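Local coordinates for endo-b-1,4-glucanase (Nasutitermes takasagoensis, PDB 1KSC), which probably catalyses the endohydrolysis of (1->4)-beta-D-glucosidic linkages in cellulose and related glucans, and binds a calcium ion, at residues 61-66 against 251-256; 147-152 against 209-214; 214-219 against 258-263; 355-360 against 403-408. All blocks are in the same frame, centred on the assembly; numbering follows the deposited sequence.

Interaction 1 of 4, residues 61-66 against 251-256; sequences FGFPMA and LNWDSK. With CA (calcium ion), chain B.
Phe63 holds CG anti to the backbone N (chi1 -167°), which carries its ring from the start of helix 62-78 over to Trp253. Trp253 sets CG between its N and carbonyl carbon (chi1 66°) and turns an edge of the indole to the phenyl ring. Phe63 CD2 lies 3.6 Å from Trp253 CE3, and the two planes stand 86° apart. The backbone also takes part. Trp253 O sits over one face of the Phe63 ring, near the rim, 3.4 Å from CZ. Pro64 CB packs on Trp253 CB at 4.2 Å. Lys256 has a bent chain that folds back on its own loop. Its NZ gives a 2.9 Å bond to Trp253 O, from above the carbonyl plane, and comes within 3.8 Å of Phe63 CZ. Glu214 and Glu154 are further partners of this NZ. Asn252 OD1 accepts from Asp254 N, an Asx turn, and from Ser255 N, which extends it to an Asx motif. Asp254 O binds the calcium ion at 2.4 Å, while Asp254 OD2 accepts from Ala209 N and a metal-bound water. Lys256 is buried beside acidic groups, so it is probably charged and offsets part of their negative charge.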
loop_
_atom_site.group_PDB
_atom_site.type_symbol
_atom_site.label_atom_id
_atom_site.label_comp_id
_atom_site.label_asym_id
_atom_site.label_seq_id
_atom_site.Cartn_x
_atom_site.Cartn_y
_atom_site.Cartn_z
ATOM N N PHE A 61 3.026 -6.545 -8.736
ATOM C CA PHE A 61 3.710 -7.218 -7.626
ATOM C C PHE A 61 2.709 -7.461 -6.493
ATOM O O PHE A 61 2.356 -6.545 -5.744
ATOM C CB PHE A 61 4.883 -6.362 -7.115
ATOM C CG PHE A 61 6.113 -6.406 -7.997
ATOM C CD1 PHE A 61 6.846 -7.583 -8.135
ATOM C CD2 PHE A 61 6.552 -5.262 -8.665
ATOM C CE1 PHE A 61 8.000 -7.622 -8.924
ATOM C CE2 PHE A 61 7.709 -5.290 -9.459
ATOM C CZ PHE A 61 8.430 -6.474 -9.585
ATOM N N GLY A 62 2.269 -8.710 -6.375
ATOM C CA GLY A 62 1.280 -9.080 -5.377
ATOM C C GLY A 62 1.511 -8.794 -3.907
ATOM O O GLY A 62 0.557 -8.535 -3.179
ATOM N N PHE A 63 2.755 -8.847 -3.451
ATOM C CA PHE A 63 3.024 -8.622 -2.036
ATOM C C PHE A 63 2.732 -7.170 -1.646
ATOM O O PHE A 63 1.906 -6.916 -0.767
ATOM C CB PHE A 63 4.472 -9.035 -1.713
ATOM C CG PHE A 63 4.773 -9.148 -0.236
ATOM C CD1 PHE A 63 3.795 -9.561 0.672
ATOM C CD2 PHE A 63 6.054 -8.877 0.241
ATOM C CE1 PHE A 63 4.093 -9.702 2.038
ATOM C CE2 PHE A 63 6.364 -9.015 1.598
ATOM C CZ PHE A 63 5.383 -9.427 2.500
ATOM N N PRO A 64 3.393 -6.195 -2.293
ATOM C CA PRO A 64 3.077 -4.823 -1.896
ATOM C C PRO A 64 1.652 -4.417 -2.282
ATOM O O PRO A 64 1.076 -3.534 -1.651
ATOM C CB PRO A 64 4.153 -3.991 -2.608
ATOM C CG PRO A 64 4.515 -4.833 -3.804
ATOM C CD PRO A 64 4.537 -6.228 -3.224
ATOM N N MET A 65 1.080 -5.059 -3.303
ATOM C CA MET A 65 -0.286 -4.714 -3.713
ATOM C C MET A 65 -1.270 -5.127 -2.621
ATOM O O MET A 65 -2.218 -4.403 -2.333
ATOM C CB MET A 65 -0.675 -5.394 -5.031
ATOM C CG MET A 65 -1.857 -4.701 -5.710
ATOM S SD MET A 65 -2.679 -5.666 -6.986
ATOM C CE MET A 65 -1.269 -6.155 -7.998
ATOM N N ALA A 66 -1.043 -6.293 -2.020
ATOM C CA ALA A 66 -1.908 -6.775 -0.946
ATOM C C ALA A 66 -1.747 -5.881 0.281
ATOM O O ALA A 66 -2.728 -5.507 0.921
ATOM C CB ALA A 66 -1.563 -8.220 -0.598
ATOM N N LEU A 251 6.031 -0.360 10.305
ATOM C CA LEU A 251 4.953 -0.836 9.447
ATOM C C LEU A 251 5.259 -0.448 8.012
ATOM O O LEU A 251 5.468 0.726 7.709
ATOM C CB LEU A 251 3.609 -0.222 9.843
ATOM C CG LEU A 251 2.475 -0.551 8.860
ATOM C CD1 LEU A 251 2.199 -2.044 8.874
ATOM C CD2 LEU A 251 1.225 0.228 9.229
ATOM N N ASN A 252 5.299 -1.443 7.137
ATOM C CA ASN A 252 5.548 -1.231 5.716
ATOM C C ASN A 252 5.242 -2.539 4.997
ATOM O O ASN A 252 4.927 -3.535 5.647
ATOM C CB ASN A 252 6.994 -0.781 5.471
ATOM C CG ASN A 252 8.009 -1.732 6.048
ATOM O OD1 ASN A 252 8.114 -2.879 5.621
ATOM N ND2 ASN A 252 8.772 -1.258 7.028
ATOM N N TRP A 253 5.330 -2.545 3.670
ATOM C CA TRP A 253 5.010 -3.746 2.900
ATOM C C TRP A 253 5.745 -5.015 3.328
ATOM O O TRP A 253 5.244 -6.121 3.126
ATOM C CB TRP A 253 5.263 -3.512 1.405
ATOM C CG TRP A 253 6.702 -3.296 1.057
ATOM C CD1 TRP A 253 7.345 -2.099 0.944
ATOM C CD2 TRP A 253 7.690 -4.308 0.813
ATOM N NE1 TRP A 253 8.674 -2.299 0.647
ATOM C CE2 TRP A 253 8.912 -3.645 0.562
ATOM C CE3 TRP A 253 7.660 -5.708 0.784
ATOM C CZ2 TRP A 253 10.100 -4.336 0.287
ATOM C CZ3 TRP A 253 8.842 -6.396 0.510
ATOM C CH2 TRP A 253 10.045 -5.705 0.265
ATOM N N ASP A 254 6.923 -4.852 3.921
ATOM C CA ASP A 254 7.743 -5.984 4.342
ATOM C C ASP A 254 7.498 -6.406 5.791
ATOM O O ASP A 254 7.445 -7.601 6.096
ATOM C CB ASP A 254 9.222 -5.622 4.156
ATOM C CG ASP A 254 10.137 -6.830 4.186
ATOM O OD1 ASP A 254 11.369 -6.628 4.251
ATOM O OD2 ASP A 254 9.642 -7.974 4.130
ATOM N N SER A 255 7.347 -5.429 6.680
ATOM C CA SER A 255 7.134 -5.708 8.098
ATOM C C SER A 255 5.783 -5.218 8.610
ATOM O O SER A 255 5.415 -4.059 8.418
ATOM C CB SER A 255 8.251 -5.069 8.923
ATOM O OG SER A 255 8.048 -5.293 10.306
ATOM N N LYS A 256 5.055 -6.105 9.281
ATOM C CA LYS A 256 3.740 -5.763 9.811
ATOM C C LYS A 256 3.766 -5.622 11.332
ATOM O O LYS A 256 2.740 -5.359 11.956
ATOM C CB LYS A 256 2.733 -6.848 9.417
ATOM C CG LYS A 256 2.844 -7.287 7.957
ATOM C CD LYS A 256 2.499 -6.147 7.007
ATOM C CE LYS A 256 3.408 -6.131 5.787
ATOM N NZ LYS A 256 3.345 -7.381 4.981
HETATM CA CA CA B . 7.065 -9.862 6.871
HETATM O O HOH W 1 8.000 -9.955 4.627
HETATM O O HOH W 2 9.216 -9.062 7.727
#

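Interaction 2 of 4, residues 147-152 against 209-214; sequences PGSDLA and ADYRDE. With CA (calcium ion), chain B.
Ser149 and Asp150 meet Tyr211 and Glu214 by van der Waals contact. Ser149 CB rests 3.7 Å from Tyr211 CD1, and Ser149 OG lies over one face of that ring, toward the rim. Tyr211 CB meets Asp150 CB at 3.7 Å. Tyr211 CG stands between N and the carbonyl carbon (chi1 61°). The near part of the ring stays against Ser149, while the far end leads away from 147-152. Glu214 CG packs 3.5 Å from Asp150 O.

Polar bonds run within each side or to neighbours. Asp150 OD1 accepts from Leu151 N at 2.8 Å and from Tyr195 N, while Asp150 OD2 bonds to Ser208 OG. Ser149 OG bonds to Ala188 O. Arg212 grips Asp210 side-on, NH2 meeting OD1 at 2.7 Å and NE meeting OD2. Asp210 OD2 also takes Arg212 N at 3.0 Å, which caps the start of helix 212-226.

Metal bonds complete the site. Asp210 O binds the calcium ion at 2.3 Å. Asp213 and Glu214 each give both carboxylate oxygens, with Glu214 OE2 at 2.4 Å and also accepting from Lys256 NZ. Asp254 O and two waters bring the ligands to eight. The carboxylate oxygens of Asp213 and Glu214 crowd together around the ion, a closeness that its double positive charge probably pays for. Calcium thus fastens the N-terminal end of helix 212-226 to the loop that carries Asp254.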
loop_
_atom_site.group_PDB
_atom_site.type_symbol
_atom_site.label_atom_id
_atom_site.label_comp_id
_atom_site.label_asym_id
_atom_site.label_seq_id
_atom_site.Cartn_x
_atom_site.Cartn_y
_atom_site.Cartn_z
ATOM N N PRO A 147 5.489 -22.609 -1.537
ATOM C CA PRO A 147 4.753 -21.765 -0.592
ATOM C C PRO A 147 5.057 -20.272 -0.589
ATOM O O PRO A 147 6.072 -19.817 -1.120
ATOM C CB PRO A 147 5.056 -22.421 0.752
ATOM C CG PRO A 147 6.453 -22.906 0.563
ATOM C CD PRO A 147 6.398 -23.522 -0.819
ATOM N N GLY A 148 4.145 -19.520 0.020
ATOM C CA GLY A 148 4.291 -18.080 0.124
ATOM C C GLY A 148 3.413 -17.585 1.256
ATOM O O GLY A 148 2.399 -16.918 1.023
ATOM N N SER A 149 3.801 -17.922 2.486
ATOM C CA SER A 149 3.055 -17.536 3.684
ATOM C C SER A 149 2.875 -16.032 3.814
ATOM O O SER A 149 1.830 -15.558 4.269
ATOM C CB SER A 149 3.758 -18.064 4.935
ATOM O OG SER A 149 3.898 -19.472 4.879
ATOM N N ASP A 150 3.907 -15.285 3.432
ATOM C CA ASP A 150 3.861 -13.832 3.496
ATOM C C ASP A 150 2.868 -13.276 2.476
ATOM O O ASP A 150 1.995 -12.482 2.824
ATOM C CB ASP A 150 5.254 -13.242 3.249
ATOM C CG ASP A 150 6.115 -14.118 2.355
ATOM O OD1 ASP A 150 5.575 -14.786 1.450
ATOM O OD2 ASP A 150 7.350 -14.128 2.550
ATOM N N LEU A 151 2.997 -13.703 1.222
ATOM C CA LEU A 151 2.093 -13.241 0.169
ATOM C C LEU A 151 0.646 -13.677 0.414
ATOM O O LEU A 151 -0.276 -12.863 0.322
ATOM C CB LEU A 151 2.555 -13.756 -1.199
ATOM C CG LEU A 151 1.642 -13.466 -2.402
ATOM C CD1 LEU A 151 1.515 -11.965 -2.618
ATOM C CD2 LEU A 151 2.201 -14.126 -3.645
ATOM N N ALA A 152 0.443 -14.959 0.714
ATOM C CA ALA A 152 -0.905 -15.467 0.965
ATOM C C ALA A 152 -1.482 -14.849 2.233
ATOM O O ALA A 152 -2.677 -14.534 2.299
ATOM C CB ALA A 152 -0.879 -16.991 1.088
ATOM N N ALA A 209 11.467 -10.464 4.009
ATOM C CA ALA A 209 12.470 -10.647 5.055
ATOM C C ALA A 209 12.064 -11.773 6.000
ATOM O O ALA A 209 12.910 -12.530 6.477
ATOM C CB ALA A 209 12.654 -9.352 5.838
ATOM N N ASP A 210 10.766 -11.877 6.267
ATOM C CA ASP A 210 10.238 -12.897 7.169
ATOM C C ASP A 210 8.729 -12.984 6.932
ATOM O O ASP A 210 8.078 -11.967 6.694
ATOM C CB ASP A 210 10.534 -12.485 8.614
ATOM C CG ASP A 210 10.552 -13.660 9.573
ATOM O OD1 ASP A 210 11.459 -13.699 10.432
ATOM O OD2 ASP A 210 9.670 -14.534 9.482
ATOM N N TYR A 211 8.175 -14.192 6.983
ATOM C CA TYR A 211 6.740 -14.369 6.762
ATOM C C TYR A 211 5.960 -14.539 8.059
ATOM O O TYR A 211 4.733 -14.506 8.064
ATOM C CB TYR A 211 6.483 -15.584 5.858
ATOM C CG TYR A 211 6.983 -16.903 6.419
ATOM C CD1 TYR A 211 6.357 -17.509 7.513
ATOM C CD2 TYR A 211 8.094 -17.539 5.866
ATOM C CE1 TYR A 211 6.828 -18.714 8.041
ATOM C CE2 TYR A 211 8.572 -18.740 6.384
ATOM C CZ TYR A 211 7.936 -19.320 7.470
ATOM O OH TYR A 211 8.420 -20.500 7.988
ATOM N N ARG A 212 6.670 -14.710 9.167
ATOM C CA ARG A 212 6.009 -14.918 10.448
ATOM C C ARG A 212 5.078 -13.793 10.884
ATOM O O ARG A 212 4.000 -14.054 11.423
ATOM C CB ARG A 212 7.055 -15.199 11.527
ATOM C CG ARG A 212 7.704 -16.563 11.366
ATOM C CD ARG A 212 8.776 -16.789 12.411
ATOM N NE ARG A 212 9.903 -15.884 12.225
ATOM C CZ ARG A 212 10.885 -15.724 13.106
ATOM N NH1 ARG A 212 10.876 -16.410 14.241
ATOM N NH2 ARG A 212 11.876 -14.880 12.852
ATOM N N ASP A 213 5.472 -12.546 10.647
ATOM C CA ASP A 213 4.620 -11.430 11.038
ATOM C C ASP A 213 3.323 -11.398 10.230
ATOM O O ASP A 213 2.276 -11.029 10.760
ATOM C CB ASP A 213 5.377 -10.093 10.925
ATOM C CG ASP A 213 6.108 -9.929 9.608
ATOM O OD1 ASP A 213 6.858 -10.846 9.210
ATOM O OD2 ASP A 213 5.952 -8.863 8.973
ATOM N N GLU A 214 3.382 -11.790 8.958
ATOM C CA GLU A 214 2.177 -11.810 8.128
ATOM C C GLU A 214 1.179 -12.849 8.627
ATOM O O GLU A 214 -0.032 -12.667 8.496
ATOM C CB GLU A 214 2.507 -12.115 6.660
ATOM C CG GLU A 214 3.028 -10.931 5.842
ATOM C CD GLU A 214 4.459 -10.562 6.181
ATOM O OE1 GLU A 214 5.186 -11.430 6.706
ATOM O OE2 GLU A 214 4.867 -9.413 5.904
HETATM CA CA CA B . 7.065 -9.862 6.871
HETATM O O HOH W 1 8.000 -9.955 4.627
HETATM O O HOH W 2 9.216 -9.062 7.727
#

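Interaction 3 of 4, residues 214-219 against 258-263; sequences ELVWAA and SGVQVL. With CA (calcium ion), chain B.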
loop_
_atom_site.group_PDB
_atom_site.type_symbol
_atom_site.label_atom_id
_atom_site.label_comp_id
_atom_site.label_asym_id
_atom_site.label_seq_id
_atom_site.Cartn_x
_atom_site.Cartn_y
_atom_site.Cartn_z
ATOM N N GLU A 214 3.382 -11.790 8.958
ATOM C CA GLU A 214 2.177 -11.810 8.128
ATOM C C GLU A 214 1.179 -12.849 8.627
ATOM O O GLU A 214 -0.032 -12.667 8.496
ATOM C CB GLU A 214 2.507 -12.115 6.660
ATOM C CG GLU A 214 3.028 -10.931 5.842
ATOM C CD GLU A 214 4.459 -10.562 6.181
ATOM O OE1 GLU A 214 5.186 -11.430 6.706
ATOM O OE2 GLU A 214 4.867 -9.413 5.904
ATOM N N LEU A 215 1.677 -13.949 9.183
ATOM C CA LEU A 215 0.775 -14.982 9.688
ATOM C C LEU A 215 -0.034 -14.444 10.865
ATOM O O LEU A 215 -1.237 -14.685 10.963
ATOM C CB LEU A 215 1.559 -16.234 10.104
ATOM C CG LEU A 215 2.159 -17.075 8.965
ATOM C CD1 LEU A 215 2.966 -18.225 9.546
ATOM C CD2 LEU A 215 1.047 -17.609 8.066
ATOM N N VAL A 216 0.622 -13.702 11.753
ATOM C CA VAL A 216 -0.070 -13.130 12.903
ATOM C C VAL A 216 -1.021 -12.032 12.420
ATOM O O VAL A 216 -2.156 -11.927 12.886
ATOM C CB VAL A 216 0.929 -12.525 13.914
ATOM C CG1 VAL A 216 0.191 -12.052 15.148
ATOM C CG2 VAL A 216 1.993 -13.560 14.286
ATOM N N TRP A 217 -0.535 -11.221 11.483
ATOM C CA TRP A 217 -1.291 -10.117 10.883
ATOM C C TRP A 217 -2.583 -10.663 10.277
ATOM O O TRP A 217 -3.673 -10.143 10.529
ATOM C CB TRP A 217 -0.403 -9.470 9.805
ATOM C CG TRP A 217 -0.946 -8.298 9.000
ATOM C CD1 TRP A 217 -1.017 -8.223 7.635
ATOM C CD2 TRP A 217 -1.312 -6.995 9.486
ATOM N NE1 TRP A 217 -1.388 -6.958 7.241
ATOM C CE2 TRP A 217 -1.577 -6.185 8.355
ATOM C CE3 TRP A 217 -1.437 -6.432 10.763
ATOM C CZ2 TRP A 217 -1.956 -4.841 8.462
ATOM C CZ3 TRP A 217 -1.814 -5.093 10.871
ATOM C CH2 TRP A 217 -2.068 -4.314 9.726
ATOM N N ALA A 218 -2.457 -11.730 9.493
ATOM C CA ALA A 218 -3.611 -12.346 8.840
ATOM C C ALA A 218 -4.614 -12.932 9.832
ATOM O O ALA A 218 -5.830 -12.737 9.687
ATOM C CB ALA A 218 -3.141 -13.430 7.870
ATOM N N ALA A 219 -4.115 -13.656 10.830
ATOM C CA ALA A 219 -4.998 -14.256 11.825
ATOM C C ALA A 219 -5.754 -13.170 12.580
ATOM O O ALA A 219 -6.955 -13.297 12.833
ATOM C CB ALA A 219 -4.197 -15.118 12.799
ATOM N N SER A 258 4.461 -3.413 13.866
ATOM C CA SER A 258 3.694 -2.394 14.571
ATOM C C SER A 258 2.204 -2.433 14.266
ATOM O O SER A 258 1.387 -2.054 15.103
ATOM C CB SER A 258 4.260 -1.008 14.268
ATOM O OG SER A 258 5.566 -0.885 14.805
ATOM N N GLY A 259 1.852 -2.885 13.067
ATOM C CA GLY A 259 0.447 -2.980 12.712
ATOM C C GLY A 259 -0.184 -4.082 13.543
ATOM O O GLY A 259 -1.266 -3.922 14.106
ATOM N N VAL A 260 0.511 -5.213 13.621
ATOM C CA VAL A 260 0.041 -6.359 14.390
ATOM C C VAL A 260 -0.203 -5.975 15.846
ATOM O O VAL A 260 -1.242 -6.294 16.422
ATOM C CB VAL A 260 1.081 -7.508 14.353
ATOM C CG1 VAL A 260 0.709 -8.589 15.357
ATOM C CG2 VAL A 260 1.147 -8.098 12.955
ATOM N N GLN A 261 0.765 -5.283 16.433
ATOM C CA GLN A 261 0.668 -4.878 17.826
ATOM C C GLN A 261 -0.450 -3.886 18.119
ATOM O O GLN A 261 -1.194 -4.058 19.083
ATOM C CB GLN A 261 2.021 -4.332 18.282
ATOM C CG GLN A 261 3.076 -5.424 18.356
ATOM C CD GLN A 261 4.496 -4.895 18.365
ATOM O OE1 GLN A 261 5.441 -5.639 18.632
ATOM N NE2 GLN A 261 4.658 -3.617 18.061
ATOM N N VAL A 262 -0.586 -2.854 17.296
ATOM C CA VAL A 262 -1.638 -1.882 17.539
ATOM C C VAL A 262 -3.003 -2.506 17.239
ATOM O O VAL A 262 -4.004 -2.160 17.867
ATOM C CB VAL A 262 -1.411 -0.584 16.701
ATOM C CG1 VAL A 262 -1.841 -0.789 15.259
ATOM C CG2 VAL A 262 -2.138 0.583 17.345
ATOM N N LEU A 263 -3.039 -3.451 16.303
ATOM C CA LEU A 263 -4.289 -4.120 15.950
ATOM C C LEU A 263 -4.718 -5.050 17.089
ATOM O O LEU A 263 -5.879 -5.051 17.500
ATOM C CB LEU A 263 -4.112 -4.940 14.666
ATOM C CG LEU A 263 -5.315 -5.163 13.743
ATOM C CD1 LEU A 263 -5.040 -6.387 12.877
ATOM C CD2 LEU A 263 -6.590 -5.359 14.530
HETATM CA CA CA B . 7.065 -9.862 6.871
HETATM O O HOH W 1 8.000 -9.955 4.627
HETATM O O HOH W 2 9.216 -9.062 7.727
#
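Trp217 NE1 bonds to Glu154 OE2 of helix 149-165, which holds the polar end of the indole while the rest of the ring meets Gly259 and Val260. The contact itself is apolar. Val216 CG1 touches Val260 CG1 at 3.5 Å, and the two side chains cross at about a right angle. The other Val260 branch, CG2, lies 3.8 Å from Trp217 CB. Trp217 carries its CG anti to the backbone N (chi1 179°), and the far end of its indole reaches the second helix. There CZ3 comes 3.3 Å from Gly259 C, so the CZ3 corner of the indole comes up against the main chain. These helices, 212-226 and 257-268, belong to the helical barrel of family 9, an (alpha/alpha)6 fold. Their local axes approach to 9.4 Å and run in roughly the same sense, 34° apart. Helix 229-242 lies between them in sequence and adds Leu238 against Val216 and Tyr239 against Val260. Trp74 and Trp221 meet the Trp217 ring edge-to-face. On the 257-268 side, Leu263 CD1 closes on Trp217 CZ3 at 4.0 Å.

Interaction 4 of 4, residues 355-360 against 403-408; sequences PTRPHH and DDRSDY
Asp403, a predicted active-site residue, is clasped by Thr356 and Arg357. Its CG lies anti to the backbone N (chi1 -169°), which reaches the carboxylate across to the 355-360 loop. OD2 accepts three bonds. Thr356 N comes from the syn side at 2.7 Å, tilted out of the carboxylate plane and fairly straight (163°). Thr356 OG1 gives its proton to the same OD2 at 2.9 Å. Arg357 NH2 makes a longer salt bridge to OD2 at 3.3 Å, from above the carboxylate plane. OD1 takes Arg357 N on its syn lone pair at 3.1 Å, and Asn411 ND2 as well. These bonds probably limit its rotation. Arg357 NH1 is satisfied by Pro380 O.

Farther along, His359 ND1 donates to Arg405 O at 2.8 Å, in the imidazole plane and nearly along the C=O axis. Tyr408 CB lies over the centre of one face of that ring, a CH-pi contact of 4.2 Å to the centroid. A CA-H...O contact runs from Arg405 CA to Arg357 O at 3.2 Å. The Arg405 guanidinium turns to the end of helix 374-377 and the loop that follows. NH1 bonds to Phe377 O and Ser379 O, NH2 to Asp381 O and NE to Asn383 OD1. An Asx turn at Asp404, OD1 accepting from Ser406 N, accompanies the type I turn of 404-407. His359 also lies close to Glu412, the other predicted active-site residue. Both segments are loops, one leading into helix 361-364 and the other running toward helix 415-430, with Phe377 of helix 374-377 against His359 and Ser406.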
loop_
_atom_site.group_PDB
_atom_site.type_symbol
_atom_site.label_atom_id
_atom_site.label_comp_id
_atom_site.label_asym_id
_atom_site.label_seq_id
_atom_site.Cartn_x
_atom_site.Cartn_y
_atom_site.Cartn_z
ATOM N N PRO A 355 6.927 17.952 -7.050
ATOM C CA PRO A 355 7.752 17.234 -8.022
ATOM C C PRO A 355 6.930 17.217 -9.309
ATOM O O PRO A 355 5.711 17.037 -9.254
ATOM C CB PRO A 355 7.856 15.838 -7.419
ATOM C CG PRO A 355 7.710 16.082 -5.945
ATOM C CD PRO A 355 6.599 17.094 -5.900
ATOM N N THR A 356 7.569 17.416 -10.456
ATOM C CA THR A 356 6.835 17.387 -11.716
ATOM C C THR A 356 7.389 16.310 -12.643
ATOM O O THR A 356 6.859 16.078 -13.729
ATOM C CB THR A 356 6.886 18.753 -12.446
ATOM O OG1 THR A 356 8.217 19.010 -12.904
ATOM C CG2 THR A 356 6.456 19.869 -11.512
ATOM N N ARG A 357 8.450 15.638 -12.204
ATOM C CA ARG A 357 9.068 14.597 -13.014
ATOM C C ARG A 357 9.167 13.255 -12.280
ATOM O O ARG A 357 10.240 12.659 -12.195
ATOM C CB ARG A 357 10.463 15.052 -13.450
ATOM C CG ARG A 357 10.453 16.369 -14.217
ATOM C CD ARG A 357 11.865 16.876 -14.475
ATOM N NE ARG A 357 11.882 18.058 -15.336
ATOM C CZ ARG A 357 11.500 19.275 -14.961
ATOM N NH1 ARG A 357 11.556 20.281 -15.825
ATOM N NH2 ARG A 357 11.071 19.495 -13.726
ATOM N N PRO A 358 8.048 12.758 -11.740
ATOM C CA PRO A 358 8.114 11.474 -11.035
ATOM C C PRO A 358 8.592 10.356 -11.964
ATOM O O PRO A 358 8.324 10.390 -13.164
ATOM C CB PRO A 358 6.674 11.266 -10.560
ATOM C CG PRO A 358 5.865 11.978 -11.610
ATOM C CD PRO A 358 6.662 13.251 -11.815
ATOM N N HIS A 359 9.321 9.387 -11.415
ATOM C CA HIS A 359 9.828 8.246 -12.185
ATOM C C HIS A 359 8.603 7.375 -12.449
ATOM O O HIS A 359 8.389 6.349 -11.796
ATOM C CB HIS A 359 10.852 7.476 -11.350
ATOM C CG HIS A 359 11.534 6.376 -12.097
ATOM N ND1 HIS A 359 12.582 6.603 -12.963
ATOM C CD2 HIS A 359 11.308 5.042 -12.119
ATOM C CE1 HIS A 359 12.972 5.455 -13.487
ATOM N NE2 HIS A 359 12.216 4.493 -12.991
ATOM N N HIS A 360 7.821 7.784 -13.440
ATOM C CA HIS A 360 6.557 7.135 -13.740
ATOM C C HIS A 360 6.294 7.190 -15.249
ATOM O O HIS A 360 6.196 8.271 -15.835
ATOM C CB HIS A 360 5.497 7.896 -12.935
ATOM C CG HIS A 360 4.141 7.273 -12.934
ATOM N ND1 HIS A 360 3.144 7.661 -13.805
ATOM C CD2 HIS A 360 3.595 6.331 -12.130
ATOM C CE1 HIS A 360 2.042 6.987 -13.532
ATOM N NE2 HIS A 360 2.290 6.172 -12.520
ATOM N N ASP A 403 14.172 17.684 -8.333
ATOM C CA ASP A 403 13.188 17.003 -9.171
ATOM C C ASP A 403 13.922 16.409 -10.379
ATOM O O ASP A 403 14.324 17.132 -11.288
ATOM C CB ASP A 403 12.143 18.034 -9.597
ATOM C CG ASP A 403 10.929 17.417 -10.239
ATOM O OD1 ASP A 403 10.729 16.190 -10.132
ATOM O OD2 ASP A 403 10.161 18.193 -10.842
ATOM N N ASP A 404 14.074 15.087 -10.384
ATOM C CA ASP A 404 14.815 14.386 -11.433
ATOM C C ASP A 404 14.159 13.045 -11.798
ATOM O O ASP A 404 14.100 12.130 -10.979
ATOM C CB ASP A 404 16.250 14.196 -10.915
ATOM C CG ASP A 404 17.124 13.381 -11.841
ATOM O OD1 ASP A 404 16.802 13.256 -13.039
ATOM O OD2 ASP A 404 18.160 12.876 -11.354
ATOM N N ARG A 405 13.672 12.927 -13.034
ATOM C CA ARG A 405 12.990 11.705 -13.471
ATOM C C ARG A 405 13.818 10.432 -13.370
ATOM O O ARG A 405 13.280 9.358 -13.092
ATOM C CB ARG A 405 12.479 11.851 -14.912
ATOM C CG ARG A 405 11.613 10.672 -15.367
ATOM C CD ARG A 405 11.025 10.871 -16.759
ATOM N NE ARG A 405 10.190 12.067 -16.835
ATOM C CZ ARG A 405 10.488 13.143 -17.557
ATOM N NH1 ARG A 405 11.601 13.175 -18.277
ATOM N NH2 ARG A 405 9.683 14.197 -17.548
ATOM N N SER A 406 15.122 10.541 -13.599
ATOM C CA SER A 406 15.988 9.370 -13.538
ATOM C C SER A 406 16.302 8.936 -12.109
ATOM O O SER A 406 16.802 7.833 -11.888
ATOM C CB SER A 406 17.299 9.634 -14.284
ATOM O OG SER A 406 18.105 10.570 -13.591
ATOM N N ASP A 407 16.004 9.797 -11.142
ATOM C CA ASP A 407 16.281 9.484 -9.746
ATOM C C ASP A 407 15.190 8.597 -9.155
ATOM O O ASP A 407 14.177 9.092 -8.657
ATOM C CB ASP A 407 16.392 10.770 -8.926
ATOM C CG ASP A 407 17.082 10.551 -7.594
ATOM O OD1 ASP A 407 16.821 9.514 -6.953
ATOM O OD2 ASP A 407 17.882 11.419 -7.185
ATOM N N TYR A 408 15.407 7.288 -9.207
ATOM C CA TYR A 408 14.437 6.338 -8.680
ATOM C C TYR A 408 14.480 6.195 -7.165
ATOM O O TYR A 408 13.882 5.278 -6.598
ATOM C CB TYR A 408 14.596 4.977 -9.366
ATOM C CG TYR A 408 16.024 4.521 -9.566
ATOM C CD1 TYR A 408 16.770 4.000 -8.512
ATOM C CD2 TYR A 408 16.624 4.599 -10.823
ATOM C CE1 TYR A 408 18.083 3.560 -8.705
ATOM C CE2 TYR A 408 17.931 4.166 -11.026
ATOM C CZ TYR A 408 18.655 3.648 -9.965
ATOM O OH TYR A 408 19.948 3.216 -10.169
#

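In the fold
Interaction 1 opens first, at residues 61-66, and closes a loop of 184 mostly helical residues when 251-256 returns. It ties the start of helix 62-78 to the loop before helix 257-268. Interaction 2 is nested inside it, joining the starts of helices 149-165 and 212-226. Interaction 3 follows in series and shares Glu214 with interaction 2. It begins inside the loop of interaction 1 and ends beyond it, at helix 257-268, so the two cross. All three meet at the one calcium ion. Interaction 4 comes later and closes a loop of 42 residues at the predicted active site. It ties the loop before helix 361-364 to the loop before helix 415-430, and touches none of the others.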